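Local structure of fucolectin-related protein (Streptococcus pneumoniae, 2WMF) at residues G422-V427 and W431-S436; K456-D461 and A468-N473; N475-L480 and L533-H538; Y556-D561 and Y567-N572. The protein is a family 98 glycoside hydrolase that recognises and hydrolyses host blood group carbohydrate antigens, probably as part of fucose utilization. All coordinates share one frame; numbering follows the deposited sequence.

Contact 1 (G422-V427 and W431-S436); sequences GYAQRV and WYIYNS
In the beta hairpin of strands 423-427 and 430-434, Y423 faces Y434 and Q425 faces Y432 as antiparallel hydrogen-bonded pairs. Y423 N donates to Y434 O at 3.0 Å, and Y432 N donates to Q425 O at 2.9 Å. Each pair also has its return bond. The rings of Y423 and Y434 form an offset stack, with centroids 4.2 Å apart and planes 17° from parallel. CD2 of Y423 lies over the centre of the Y434 ring. Y434 CG sits between its backbone N and carbonyl carbon (chi1 57°), which brings this ring over Y423. Its OH is bonded beyond the hairpin, to N281 OD1 and Y366 N. V427 CG2 touches Y432 CD2 at 3.7 Å.

Strand 423-427 is an outermost strand of its antiparallel sheet. From its neighbour, strand 430-434, Y432 and Y434 project onto M280 of helix 272-283, which precedes the last strand of the parallel barrel.

The other face carries A424, R426, W431 and I433. R426 bends at chi2 (76°) and lays CD over the W431 six-membered ring, 4.0 Å from its centroid, in a CH-pi contact. R426 CZ is 4.6 Å from the centroid of the W431 five-membered ring, a cation-pi contact with the guanidinium nearly upright on the ring. E472 takes R426 NH1 in a salt bridge, and W431 NE1 bonds to P449 O. A424 CB packs 3.9 Å from W431 CE3.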
loop_
_atom_site.group_PDB
_atom_site.type_symbol
_atom_site.label_atom_id
_atom_site.label_comp_id
_atom_site.label_asym_id
_atom_site.label_seq_id
_atom_site.Cartn_x
_atom_site.Cartn_y
_atom_site.Cartn_z
ATOM N N GLY A 422 11.706 -0.917 17.727
ATOM C CA GLY A 422 11.265 -0.572 16.379
ATOM C C GLY A 422 10.864 -1.789 15.567
ATOM O O GLY A 422 11.067 -2.961 15.984
ATOM N N TYR A 423 10.323 -1.511 14.380
ATOM C CA TYR A 423 10.010 -2.531 13.389
ATOM C C TYR A 423 11.229 -2.684 12.478
ATOM O O TYR A 423 11.721 -1.701 11.901
ATOM C CB TYR A 423 8.812 -2.139 12.554
ATOM C CG TYR A 423 8.612 -2.995 11.324
ATOM C CD1 TYR A 423 7.928 -4.206 11.376
ATOM C CD2 TYR A 423 9.132 -2.594 10.103
ATOM C CE1 TYR A 423 7.706 -4.993 10.241
ATOM C CE2 TYR A 423 8.945 -3.363 8.944
ATOM C CZ TYR A 423 8.243 -4.586 9.022
ATOM O OH TYR A 423 8.050 -5.310 7.844
ATOM N N ALA A 424 11.715 -3.910 12.350
ATOM C CA ALA A 424 12.753 -4.229 11.347
ATOM C C ALA A 424 12.521 -5.609 10.759
ATOM O O ALA A 424 12.199 -6.553 11.477
ATOM C CB ALA A 424 14.183 -4.121 11.910
ATOM N N GLN A 425 12.693 -5.693 9.447
ATOM C CA GLN A 425 12.507 -6.903 8.661
ATOM C C GLN A 425 13.737 -7.097 7.764
ATOM O O GLN A 425 14.115 -6.196 7.054
ATOM C CB GLN A 425 11.250 -6.813 7.797
ATOM C CG GLN A 425 10.974 -8.079 7.052
ATOM C CD GLN A 425 9.818 -8.019 6.037
ATOM O OE1 GLN A 425 9.481 -9.064 5.416
ATOM N NE2 GLN A 425 9.170 -6.821 5.887
ATOM N N ARG A 426 14.316 -8.296 7.795
ATOM C CA ARG A 426 15.414 -8.648 6.883
ATOM C C ARG A 426 14.809 -9.199 5.587
ATOM O O ARG A 426 13.948 -10.083 5.613
ATOM C CB ARG A 426 16.362 -9.601 7.535
ATOM C CG ARG A 426 17.617 -9.829 6.698
ATOM C CD ARG A 426 18.572 -8.676 6.773
ATOM N NE ARG A 426 19.686 -8.929 5.861
ATOM C CZ ARG A 426 20.792 -8.205 5.812
ATOM N NH1 ARG A 426 20.931 -7.089 6.545
ATOM N NH2 ARG A 426 21.748 -8.523 4.951
ATOM N N VAL A 427 15.193 -8.567 4.483
ATOM C CA VAL A 427 14.712 -8.905 3.138
ATOM C C VAL A 427 15.952 -9.073 2.273
ATOM O O VAL A 427 16.525 -8.097 1.850
ATOM C CB VAL A 427 13.795 -7.800 2.593
ATOM C CG1 VAL A 427 13.295 -8.140 1.196
ATOM C CG2 VAL A 427 12.611 -7.561 3.545
ATOM N N TRP A 431 17.833 -4.412 5.245
ATOM C CA TRP A 431 16.939 -4.196 6.353
ATOM C C TRP A 431 15.906 -3.155 5.946
ATOM O O TRP A 431 16.258 -2.090 5.429
ATOM C CB TRP A 431 17.697 -3.637 7.578
ATOM C CG TRP A 431 18.500 -4.637 8.366
ATOM C CD1 TRP A 431 19.898 -4.691 8.494
ATOM C CD2 TRP A 431 17.979 -5.630 9.225
ATOM N NE1 TRP A 431 20.251 -5.703 9.367
ATOM C CE2 TRP A 431 19.101 -6.279 9.868
ATOM C CE3 TRP A 431 16.687 -6.025 9.560
ATOM C CZ2 TRP A 431 18.938 -7.277 10.801
ATOM C CZ3 TRP A 431 16.540 -7.026 10.517
ATOM C CH2 TRP A 431 17.659 -7.656 11.099
ATOM N N TYR A 432 14.637 -3.458 6.232
ATOM C CA TYR A 432 13.498 -2.549 6.049
ATOM C C TYR A 432 12.978 -2.201 7.471
ATOM O O TYR A 432 12.660 -3.096 8.260
ATOM C CB TYR A 432 12.388 -3.190 5.194
ATOM C CG TYR A 432 12.758 -3.150 3.738
ATOM C CD1 TYR A 432 12.317 -2.100 2.945
ATOM C CD2 TYR A 432 13.665 -4.058 3.186
ATOM C CE1 TYR A 432 12.738 -1.946 1.635
ATOM C CE2 TYR A 432 14.108 -3.928 1.839
ATOM C CZ TYR A 432 13.654 -2.880 1.063
ATOM O OH TYR A 432 14.098 -2.734 -0.243
ATOM N N ILE A 433 12.904 -0.907 7.775
ATOM C CA ILE A 433 12.781 -0.422 9.141
ATOM C C ILE A 433 11.745 0.710 9.228
ATOM O O ILE A 433 11.686 1.572 8.348
ATOM C CB ILE A 433 14.134 0.167 9.613
ATOM C CG1 ILE A 433 15.255 -0.867 9.482
ATOM C CG2 ILE A 433 14.045 0.735 11.006
ATOM C CD1 ILE A 433 16.502 -0.279 8.895
ATOM N N TYR A 434 10.982 0.738 10.314
ATOM C CA TYR A 434 10.200 1.921 10.674
ATOM C C TYR A 434 9.849 1.984 12.155
ATOM O O TYR A 434 9.906 1.003 12.882
ATOM C CB TYR A 434 8.972 2.118 9.792
ATOM C CG TYR A 434 7.909 1.036 9.666
ATOM C CD1 TYR A 434 7.157 0.612 10.772
ATOM C CD2 TYR A 434 7.604 0.448 8.410
ATOM C CE1 TYR A 434 6.183 -0.374 10.648
ATOM C CE2 TYR A 434 6.598 -0.499 8.274
ATOM C CZ TYR A 434 5.868 -0.911 9.382
ATOM O OH TYR A 434 4.844 -1.823 9.252
ATOM N N ASN A 435 9.441 3.196 12.561
ATOM C CA ASN A 435 8.856 3.418 13.869
ATOM C C ASN A 435 7.365 3.034 13.737
ATOM O O ASN A 435 6.683 3.552 12.850
ATOM C CB ASN A 435 9.016 4.891 14.260
ATOM C CG ASN A 435 8.389 5.228 15.619
ATOM O OD1 ASN A 435 7.270 4.789 15.922
ATOM N ND2 ASN A 435 9.150 5.955 16.466
ATOM N N SER A 436 6.905 2.103 14.579
ATOM C CA SER A 436 5.573 1.516 14.473
ATOM C C SER A 436 4.438 2.266 15.177
ATOM O O SER A 436 3.300 1.756 15.215
ATOM C CB SER A 436 5.564 0.069 14.980
ATOM O OG SER A 436 5.833 -0.016 16.351
#

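Contact 2 (K456-D461 and A468-N473); sequences KSLSLD and AVVKEN
L458 and L460 carry the contact from 456-461 to V470 and A468. At the start of the first segment, K456 and S457 both face S536 of the adjacent strand 529-536. This is a classic beta bulge. It lies away from 468-473, and the meeting begins at the next residue.

L458 points toward V470, and the two side chains reach each other tip to tip. L458 CD1 is 3.9 Å from V470 CG1 and 4.2 Å from V470 CG2, so this one methyl meets both branches of the valine. The leucine has CG anti to its backbone N (chi1 -177°), while V470 offers CG1 in the same relation to its own N. The backbones stay well apart, with the CA atoms of L458 and V470 separated by 9.3 Å.

S459 turns its side chain away from A468-N473. L460 turns back toward them and sets CD1 4.0 Å from A468 CB. Here CG is anti to the carbonyl carbon (chi1 -72°), and the short alanine is met by a single leucine methyl. The CA atoms of L460 and A468 are 9.0 Å apart. D461 points away again, and its OD1 bonds to N443 and Q445. The contact is purely apolar, and all four touching residues are buried.

Strand 457-462 lies between strands 444-449 and 529-536 in one antiparallel sheet. Strand 467-472 lies between 430-434 and 477-482 in the other. The two sheets pack face to face through these side chains, as in a beta sandwich. I433 touches both L460 and V470, and M450 touches both L458 and V470.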
loop_
_atom_site.group_PDB
_atom_site.type_symbol
_atom_site.label_atom_id
_atom_site.label_comp_id
_atom_site.label_asym_id
_atom_site.label_seq_id
_atom_site.Cartn_x
_atom_site.Cartn_y
_atom_site.Cartn_z
ATOM N N LYS A 456 29.914 -3.963 11.891
ATOM C CA LYS A 456 29.422 -5.077 12.692
ATOM C C LYS A 456 27.933 -4.945 12.988
ATOM O O LYS A 456 27.167 -5.930 12.860
ATOM C CB LYS A 456 30.174 -5.174 14.013
ATOM C CG LYS A 456 29.879 -6.442 14.732
ATOM C CD LYS A 456 30.758 -6.548 15.939
ATOM C CE LYS A 456 30.728 -7.953 16.522
ATOM N NZ LYS A 456 29.396 -8.624 16.387
ATOM N N SER A 457 27.514 -3.755 13.424
ATOM C CA SER A 457 26.113 -3.518 13.659
ATOM C C SER A 457 25.773 -2.085 13.331
ATOM O O SER A 457 26.638 -1.232 13.205
ATOM C CB SER A 457 25.708 -3.879 15.082
ATOM O OG SER A 457 26.282 -2.970 15.987
ATOM N N LEU A 458 24.484 -1.848 13.111
ATOM C CA LEU A 458 23.983 -0.523 12.752
ATOM C C LEU A 458 22.780 -0.269 13.643
ATOM O O LEU A 458 21.857 -1.074 13.711
ATOM C CB LEU A 458 23.628 -0.492 11.261
ATOM C CG LEU A 458 23.139 0.806 10.646
ATOM C CD1 LEU A 458 23.379 0.793 9.138
ATOM C CD2 LEU A 458 21.646 1.026 10.900
ATOM N N SER A 459 22.821 0.821 14.376
ATOM C CA SER A 459 21.666 1.229 15.158
ATOM C C SER A 459 20.968 2.481 14.615
ATOM O O SER A 459 21.583 3.351 14.006
ATOM C CB SER A 459 22.160 1.523 16.578
ATOM O OG SER A 459 22.642 0.318 17.169
ATOM N N LEU A 460 19.663 2.591 14.919
ATOM C CA LEU A 460 18.863 3.751 14.542
ATOM C C LEU A 460 17.967 4.174 15.708
ATOM O O LEU A 460 17.371 3.305 16.405
ATOM C CB LEU A 460 17.957 3.471 13.312
ATOM C CG LEU A 460 18.679 3.353 11.975
ATOM C CD1 LEU A 460 17.796 2.626 10.955
ATOM C CD2 LEU A 460 18.937 4.785 11.489
ATOM N N ASP A 461 17.867 5.493 15.884
ATOM C CA ASP A 461 16.885 6.125 16.752
ATOM C C ASP A 461 15.979 6.886 15.814
ATOM O O ASP A 461 16.440 7.752 15.048
ATOM C CB ASP A 461 17.554 7.024 17.798
ATOM C CG ASP A 461 16.580 7.620 18.797
ATOM O OD1 ASP A 461 15.471 7.121 18.963
ATOM O OD2 ASP A 461 16.976 8.628 19.447
ATOM N N ALA A 468 13.275 3.623 7.097
ATOM C CA ALA A 468 14.645 3.483 6.599
ATOM C C ALA A 468 14.779 2.189 5.839
ATOM O O ALA A 468 14.091 1.184 6.154
ATOM C CB ALA A 468 15.666 3.549 7.758
ATOM N N VAL A 469 15.682 2.205 4.844
ATOM C CA VAL A 469 16.074 0.999 4.151
ATOM C C VAL A 469 17.586 0.990 4.123
ATOM O O VAL A 469 18.215 1.973 3.694
ATOM C CB VAL A 469 15.531 0.905 2.701
ATOM C CG1 VAL A 469 15.851 -0.505 2.089
ATOM C CG2 VAL A 469 14.025 1.184 2.632
ATOM N N VAL A 470 18.159 -0.116 4.554
ATOM C CA VAL A 470 19.622 -0.250 4.535
ATOM C C VAL A 470 19.986 -1.460 3.673
ATOM O O VAL A 470 19.625 -2.603 4.007
ATOM C CB VAL A 470 20.223 -0.431 5.982
ATOM C CG1 VAL A 470 21.764 -0.669 5.927
ATOM C CG2 VAL A 470 19.835 0.727 6.926
ATOM N N LYS A 471 20.672 -1.205 2.565
ATOM C CA LYS A 471 21.133 -2.272 1.683
ATOM C C LYS A 471 22.637 -2.520 1.860
ATOM O O LYS A 471 23.450 -1.575 1.801
ATOM C CB LYS A 471 20.851 -1.909 0.221
ATOM C CG LYS A 471 21.259 -3.009 -0.758
ATOM C CD LYS A 471 20.890 -2.711 -2.224
ATOM C CE LYS A 471 19.694 -3.537 -2.645
ATOM N NZ LYS A 471 19.292 -3.248 -4.105
ATOM N N GLU A 472 22.991 -3.790 2.060
ATOM C CA GLU A 472 24.393 -4.189 2.159
ATOM C C GLU A 472 24.880 -4.674 0.804
ATOM O O GLU A 472 24.519 -5.763 0.354
ATOM C CB GLU A 472 24.563 -5.280 3.202
ATOM C CG GLU A 472 24.051 -4.883 4.594
ATOM C CD GLU A 472 24.510 -5.878 5.670
ATOM O OE1 GLU A 472 25.721 -5.869 5.961
ATOM O OE2 GLU A 472 23.690 -6.660 6.222
ATOM N N ASN A 473 25.692 -3.845 0.144
ATOM C CA ASN A 473 26.431 -4.269 -1.037
ATOM C C ASN A 473 27.716 -4.897 -0.540
ATOM O O ASN A 473 28.007 -4.853 0.660
ATOM C CB ASN A 473 26.683 -3.097 -1.968
ATOM C CG ASN A 473 25.385 -2.548 -2.556
ATOM O OD1 ASN A 473 25.091 -1.325 -2.455
ATOM N ND2 ASN A 473 24.620 -3.425 -3.203
#

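Contact 3 (N475-L480 and L533-H538); sequences NNLHIL and LTLSGH. Unlike the reference sequence in segment 533-538: S536 (reference Lys).
I479 and L533 make the closer of the two meetings between these strands. Their side chains reach toward each other tip to tip, with I479 CD1 3.7 Å from L533 CD2. I479 CG2 meets the same leucine methyl at 4.2 Å, so L533 CD2 faces both branches of the isoleucine. L533 has CG anti to its backbone N (chi1 175°), while I479 CG1 is anti to the carbonyl carbon.

The neighbouring pair is looser. L477 CD1 and L535 CD2 also meet end on, but at 4.1 Å, and each leucine gives just one methyl.

Beyond this pair the segments diverge. N475 is exposed and makes no contact with 533-538. G537 has positive phi, where the strand gives way to a loop. H538 approaches from there without touching: its CD2 stays 5.1 Å from L477 CD1. H478 and T534, whose side chains point away from the interface, are partly exposed.

I479 and L533 also share M579 of strand 576-580 as a neighbour. Inward-facing aliphatic residues on two antiparallel sheets, with CA atoms about 10 Å apart, are the hallmark of a beta sandwich core.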
loop_
_atom_site.group_PDB
_atom_site.type_symbol
_atom_site.label_atom_id
_atom_site.label_comp_id
_atom_site.label_asym_id
_atom_site.label_seq_id
_atom_site.Cartn_x
_atom_site.Cartn_y
_atom_site.Cartn_z
ATOM N N ASN A 475 30.816 -3.970 -0.693
ATOM C CA ASN A 475 31.805 -3.054 -0.129
ATOM C C ASN A 475 31.300 -1.657 0.178
ATOM O O ASN A 475 32.097 -0.763 0.415
ATOM C CB ASN A 475 33.058 -3.032 -0.998
ATOM C CG ASN A 475 33.836 -4.314 -0.885
ATOM O OD1 ASN A 475 34.741 -4.479 0.006
ATOM N ND2 ASN A 475 33.493 -5.238 -1.720
ATOM N N ASN A 476 29.966 -1.506 0.244
ATOM C CA ASN A 476 29.371 -0.286 0.733
ATOM C C ASN A 476 28.003 -0.599 1.287
ATOM O O ASN A 476 27.445 -1.664 1.039
ATOM C CB ASN A 476 29.296 0.758 -0.378
ATOM C CG ASN A 476 28.347 0.346 -1.489
ATOM O OD1 ASN A 476 27.127 0.366 -1.298
ATOM N ND2 ASN A 476 28.890 -0.056 -2.650
ATOM N N LEU A 477 27.502 0.347 2.062
ATOM C CA LEU A 477 26.120 0.365 2.532
ATOM C C LEU A 477 25.366 1.501 1.843
ATOM O O LEU A 477 25.888 2.638 1.770
ATOM C CB LEU A 477 26.106 0.580 4.040
ATOM C CG LEU A 477 26.758 -0.450 4.949
ATOM C CD1 LEU A 477 26.633 0.082 6.391
ATOM C CD2 LEU A 477 26.224 -1.853 4.748
ATOM N N HIS A 478 24.141 1.225 1.369
ATOM C CA HIS A 478 23.302 2.311 0.897
ATOM C C HIS A 478 22.174 2.484 1.853
ATOM O O HIS A 478 21.502 1.503 2.176
ATOM C CB HIS A 478 22.751 2.130 -0.510
ATOM C CG HIS A 478 21.921 3.303 -0.924
ATOM N ND1 HIS A 478 22.450 4.435 -1.513
ATOM C CD2 HIS A 478 20.627 3.602 -0.640
ATOM C CE1 HIS A 478 21.490 5.341 -1.665
ATOM N NE2 HIS A 478 20.368 4.856 -1.156
ATOM N N ILE A 479 21.970 3.718 2.317
ATOM C CA ILE A 479 20.976 3.977 3.360
ATOM C C ILE A 479 19.980 5.022 2.841
ATOM O O ILE A 479 20.384 6.096 2.361
ATOM C CB ILE A 479 21.653 4.452 4.688
ATOM C CG1 ILE A 479 22.574 3.311 5.257
ATOM C CG2 ILE A 479 20.594 4.841 5.732
ATOM C CD1 ILE A 479 23.841 3.753 5.795
ATOM N N LEU A 480 18.703 4.689 2.939
ATOM C CA LEU A 480 17.600 5.584 2.640
ATOM C C LEU A 480 16.834 5.875 3.955
ATOM O O LEU A 480 16.491 4.944 4.698
ATOM C CB LEU A 480 16.638 4.933 1.614
ATOM C CG LEU A 480 15.326 5.623 1.294
ATOM C CD1 LEU A 480 15.621 6.987 0.646
ATOM C CD2 LEU A 480 14.467 4.778 0.373
ATOM N N LEU A 533 21.982 7.618 13.308
ATOM C CA LEU A 533 22.475 6.370 12.714
ATOM C C LEU A 533 23.890 6.102 13.251
ATOM O O LEU A 533 24.758 6.972 13.157
ATOM C CB LEU A 533 22.512 6.534 11.198
ATOM C CG LEU A 533 23.107 5.370 10.421
ATOM C CD1 LEU A 533 22.315 4.133 10.694
ATOM C CD2 LEU A 533 23.186 5.750 8.891
ATOM N N THR A 534 24.106 4.928 13.845
ATOM C CA THR A 534 25.383 4.587 14.448
ATOM C C THR A 534 25.903 3.277 13.848
ATOM O O THR A 534 25.221 2.251 13.863
ATOM C CB THR A 534 25.264 4.428 15.969
ATOM O OG1 THR A 534 24.604 5.569 16.527
ATOM C CG2 THR A 534 26.630 4.330 16.615
ATOM N N LEU A 535 27.097 3.340 13.260
ATOM C CA LEU A 535 27.750 2.166 12.683
ATOM C C LEU A 535 28.858 1.747 13.634
ATOM O O LEU A 535 29.816 2.508 13.844
ATOM C CB LEU A 535 28.356 2.487 11.324
ATOM C CG LEU A 535 27.440 3.015 10.236
ATOM C CD1 LEU A 535 28.256 3.345 8.952
ATOM C CD2 LEU A 535 26.368 2.022 9.939
ATOM N N SER A 536 28.698 0.575 14.222
ATOM C CA SER A 536 29.641 0.047 15.183
ATOM C C SER A 536 30.525 -0.925 14.475
ATOM O O SER A 536 30.052 -1.876 13.870
ATOM C CB SER A 536 28.915 -0.673 16.304
ATOM O OG SER A 536 29.801 -1.118 17.315
ATOM N N GLY A 537 31.813 -0.658 14.523
ATOM C CA GLY A 537 32.803 -1.600 14.063
ATOM C C GLY A 537 32.910 -1.412 12.597
ATOM O O GLY A 537 32.916 -2.404 11.854
ATOM N N HIS A 538 32.922 -0.158 12.158
ATOM C CA HIS A 538 33.057 0.135 10.745
ATOM C C HIS A 538 34.543 -0.025 10.369
ATOM O O HIS A 538 35.414 0.757 10.802
ATOM C CB HIS A 538 32.508 1.514 10.381
ATOM C CG HIS A 538 32.325 1.698 8.903
ATOM N ND1 HIS A 538 33.336 2.152 8.078
ATOM C CD2 HIS A 538 31.272 1.418 8.092
ATOM C CE1 HIS A 538 32.898 2.176 6.828
ATOM N NE2 HIS A 538 31.652 1.727 6.810
#

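Contact 4 (Y556-D561 and Y567-N572); sequences YTENWD and YTITVN
E558 and Y567 make the polar side-chain contact of this antiparallel pair of strands, which form a beta hairpin. Y567 OH donates to E558 OE2 at 2.7 Å. The carboxylate stands almost perpendicular to the tyrosine ring (83° between planes), and OE2 lies at the ring edge, in its plane. The hydroxyl comes to the anti side of OE2, 20° out of the carboxylate plane. E558 is extended beyond CG, which carries its carboxylate out to the phenol.

Y567 CB meets the edge of the W560 ring, 3.7 Å from CE3, and the two side chains cross at about a right angle. W560 NE1 itself bonds to E562. On the same face Y556 crosses I569 at a slant, with CD1 of the ring 3.6 Å from CD1 of the isoleucine. I569 CG1 is anti to its backbone N (chi1 -173°) and leads CD1 toward that ring.

On the other face T557 and T570 lie side by side and point the same way, with T557 OG1 3.4 Å from T570 CB. Water 1 links their hydroxyls, 3.2 Å from T557 OG1 and 2.8 Å from T570 OG1. Water 2 is 2.9 Å from T568 OG1 and gives a weak bond to N559 O. Backbone bonds pair T557 with T570 and N559 with T568 in both directions.

The hairpin thus has a hydrated face of threonines and asparagine and a mixed face turned to I545 and I547. The phenol hydrogen bond would favour a charged E558 carboxylate.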
loop_
_atom_site.group_PDB
_atom_site.type_symbol
_atom_site.label_atom_id
_atom_site.label_comp_id
_atom_site.label_asym_id
_atom_site.label_seq_id
_atom_site.Cartn_x
_atom_site.Cartn_y
_atom_site.Cartn_z
ATOM N N TYR A 556 23.047 17.701 8.931
ATOM C CA TYR A 556 23.655 16.565 9.618
ATOM C C TYR A 556 24.962 16.914 10.322
ATOM O O TYR A 556 25.624 17.901 9.976
ATOM C CB TYR A 556 23.861 15.377 8.660
ATOM C CG TYR A 556 24.891 15.618 7.583
ATOM C CD1 TYR A 556 26.199 15.179 7.740
ATOM C CD2 TYR A 556 24.550 16.269 6.397
ATOM C CE1 TYR A 556 27.154 15.401 6.752
ATOM C CE2 TYR A 556 25.504 16.503 5.401
ATOM C CZ TYR A 556 26.801 16.063 5.589
ATOM O OH TYR A 556 27.731 16.274 4.596
ATOM N N THR A 557 25.265 16.131 11.352
ATOM C CA THR A 557 26.569 16.151 12.029
ATOM C C THR A 557 27.127 14.743 11.982
ATOM O O THR A 557 26.388 13.777 12.064
ATOM C CB THR A 557 26.481 16.671 13.491
ATOM O OG1 THR A 557 25.963 15.673 14.396
ATOM C CG2 THR A 557 25.690 17.947 13.561
ATOM N N GLU A 558 28.447 14.646 11.805
ATOM C CA GLU A 558 29.163 13.360 11.797
ATOM C C GLU A 558 30.046 13.259 13.042
ATOM O O GLU A 558 30.492 14.284 13.576
ATOM C CB GLU A 558 30.071 13.280 10.584
ATOM C CG GLU A 558 29.330 13.277 9.287
ATOM C CD GLU A 558 30.240 13.203 8.095
ATOM O OE1 GLU A 558 30.656 14.274 7.604
ATOM O OE2 GLU A 558 30.506 12.078 7.630
ATOM N N ASN A 559 30.321 12.038 13.476
ATOM C CA ASN A 559 31.196 11.801 14.602
ATOM C C ASN A 559 31.932 10.470 14.370
ATOM O O ASN A 559 31.318 9.467 14.027
ATOM C CB ASN A 559 30.349 11.767 15.862
ATOM C CG ASN A 559 31.170 11.766 17.145
ATOM O OD1 ASN A 559 32.397 11.695 17.120
ATOM N ND2 ASN A 559 30.467 11.795 18.284
ATOM N N TRP A 560 33.259 10.481 14.451
ATOM C CA TRP A 560 34.052 9.265 14.322
ATOM C C TRP A 560 34.881 9.044 15.581
ATOM O O TRP A 560 35.546 9.975 16.066
ATOM C CB TRP A 560 34.943 9.369 13.087
ATOM C CG TRP A 560 35.941 8.278 12.951
ATOM C CD1 TRP A 560 37.300 8.395 13.060
ATOM C CD2 TRP A 560 35.686 6.906 12.621
ATOM N NE1 TRP A 560 37.895 7.179 12.851
ATOM C CE2 TRP A 560 36.933 6.253 12.564
ATOM C CE3 TRP A 560 34.524 6.169 12.359
ATOM C CZ2 TRP A 560 37.051 4.891 12.288
ATOM C CZ3 TRP A 560 34.636 4.819 12.094
ATOM C CH2 TRP A 560 35.899 4.193 12.046
ATOM N N ASP A 561 34.851 7.828 16.115
ATOM C CA ASP A 561 35.732 7.470 17.243
ATOM C C ASP A 561 36.757 6.488 16.678
ATOM O O ASP A 561 36.424 5.360 16.335
ATOM C CB ASP A 561 34.923 6.854 18.389
ATOM C CG ASP A 561 35.744 6.615 19.649
ATOM O OD1 ASP A 561 36.877 6.139 19.549
ATOM O OD2 ASP A 561 35.228 6.845 20.762
ATOM N N TYR A 567 31.172 5.110 13.898
ATOM C CA TYR A 567 30.788 6.283 13.136
ATOM C C TYR A 567 29.326 6.589 13.500
ATOM O O TYR A 567 28.473 5.690 13.414
ATOM C CB TYR A 567 30.939 5.982 11.650
ATOM C CG TYR A 567 30.422 7.079 10.752
ATOM C CD1 TYR A 567 31.141 8.266 10.556
ATOM C CD2 TYR A 567 29.155 6.976 10.162
ATOM C CE1 TYR A 567 30.639 9.286 9.725
ATOM C CE2 TYR A 567 28.640 7.979 9.348
ATOM C CZ TYR A 567 29.363 9.144 9.133
ATOM O OH TYR A 567 28.777 10.128 8.309
ATOM N N THR A 568 29.035 7.851 13.824
ATOM C CA THR A 568 27.652 8.281 14.072
ATOM C C THR A 568 27.323 9.449 13.137
ATOM O O THR A 568 28.108 10.406 13.000
ATOM C CB THR A 568 27.428 8.752 15.520
ATOM O OG1 THR A 568 27.844 7.743 16.434
ATOM C CG2 THR A 568 25.922 9.115 15.793
ATOM N N ILE A 569 26.190 9.347 12.454
ATOM C CA ILE A 569 25.646 10.487 11.725
ATOM C C ILE A 569 24.280 10.839 12.311
ATOM O O ILE A 569 23.398 9.980 12.450
ATOM C CB ILE A 569 25.603 10.296 10.167
ATOM C CG1 ILE A 569 25.178 11.621 9.521
ATOM C CG2 ILE A 569 24.729 9.157 9.803
ATOM C CD1 ILE A 569 25.436 11.705 8.069
ATOM N N THR A 570 24.138 12.113 12.687
ATOM C CA THR A 570 22.914 12.656 13.282
ATOM C C THR A 570 22.287 13.484 12.194
ATOM O O THR A 570 22.863 14.474 11.788
ATOM C CB THR A 570 23.291 13.517 14.502
ATOM O OG1 THR A 570 23.986 12.656 15.399
ATOM C CG2 THR A 570 22.052 14.033 15.173
ATOM N N VAL A 571 21.127 13.044 11.693
ATOM C CA VAL A 571 20.482 13.686 10.546
ATOM C C VAL A 571 19.231 14.400 11.056
ATOM O O VAL A 571 18.349 13.767 11.605
ATOM C CB VAL A 571 20.084 12.669 9.442
ATOM C CG1 VAL A 571 19.478 13.384 8.252
ATOM C CG2 VAL A 571 21.323 11.828 9.022
ATOM N N ASN A 572 19.137 15.706 10.861
ATOM C CA ASN A 572 17.914 16.478 11.199
ATOM C C ASN A 572 17.191 16.770 9.896
ATOM O O ASN A 572 17.759 17.394 8.992
ATOM C CB ASN A 572 18.294 17.797 11.859
ATOM C CG ASN A 572 19.442 17.640 12.786
ATOM O OD1 ASN A 572 20.583 18.097 12.486
ATOM N ND2 ASN A 572 19.220 16.914 13.865
HETATM O O HOH W 1 26.750 12.650 15.118
HETATM O O HOH W 2 30.657 8.078 16.796
#

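In the fold
All four contacts lie in the C-terminal part of the chain, after the parallel barrel, and follow one another without nesting or crossing. Contact 1 closes a tight hairpin at the edge of one antiparallel sheet. Contact 2 spans the short link from strand 457-462 to strand 467-472, which lie in different sheets. Contact 3 closes the longest loop, with 52 residues between its segments, and again joins the two sheets. Contact 4 closes a hairpin at the far edge of the second sheet. Contact 2 touches both contact 1 and contact 3, whereas contacts 1 and 4 stay about 13 Å apart at their nearest atoms. Contact 3 touches contact 4 through neighbouring strands 529-536 and 566-573.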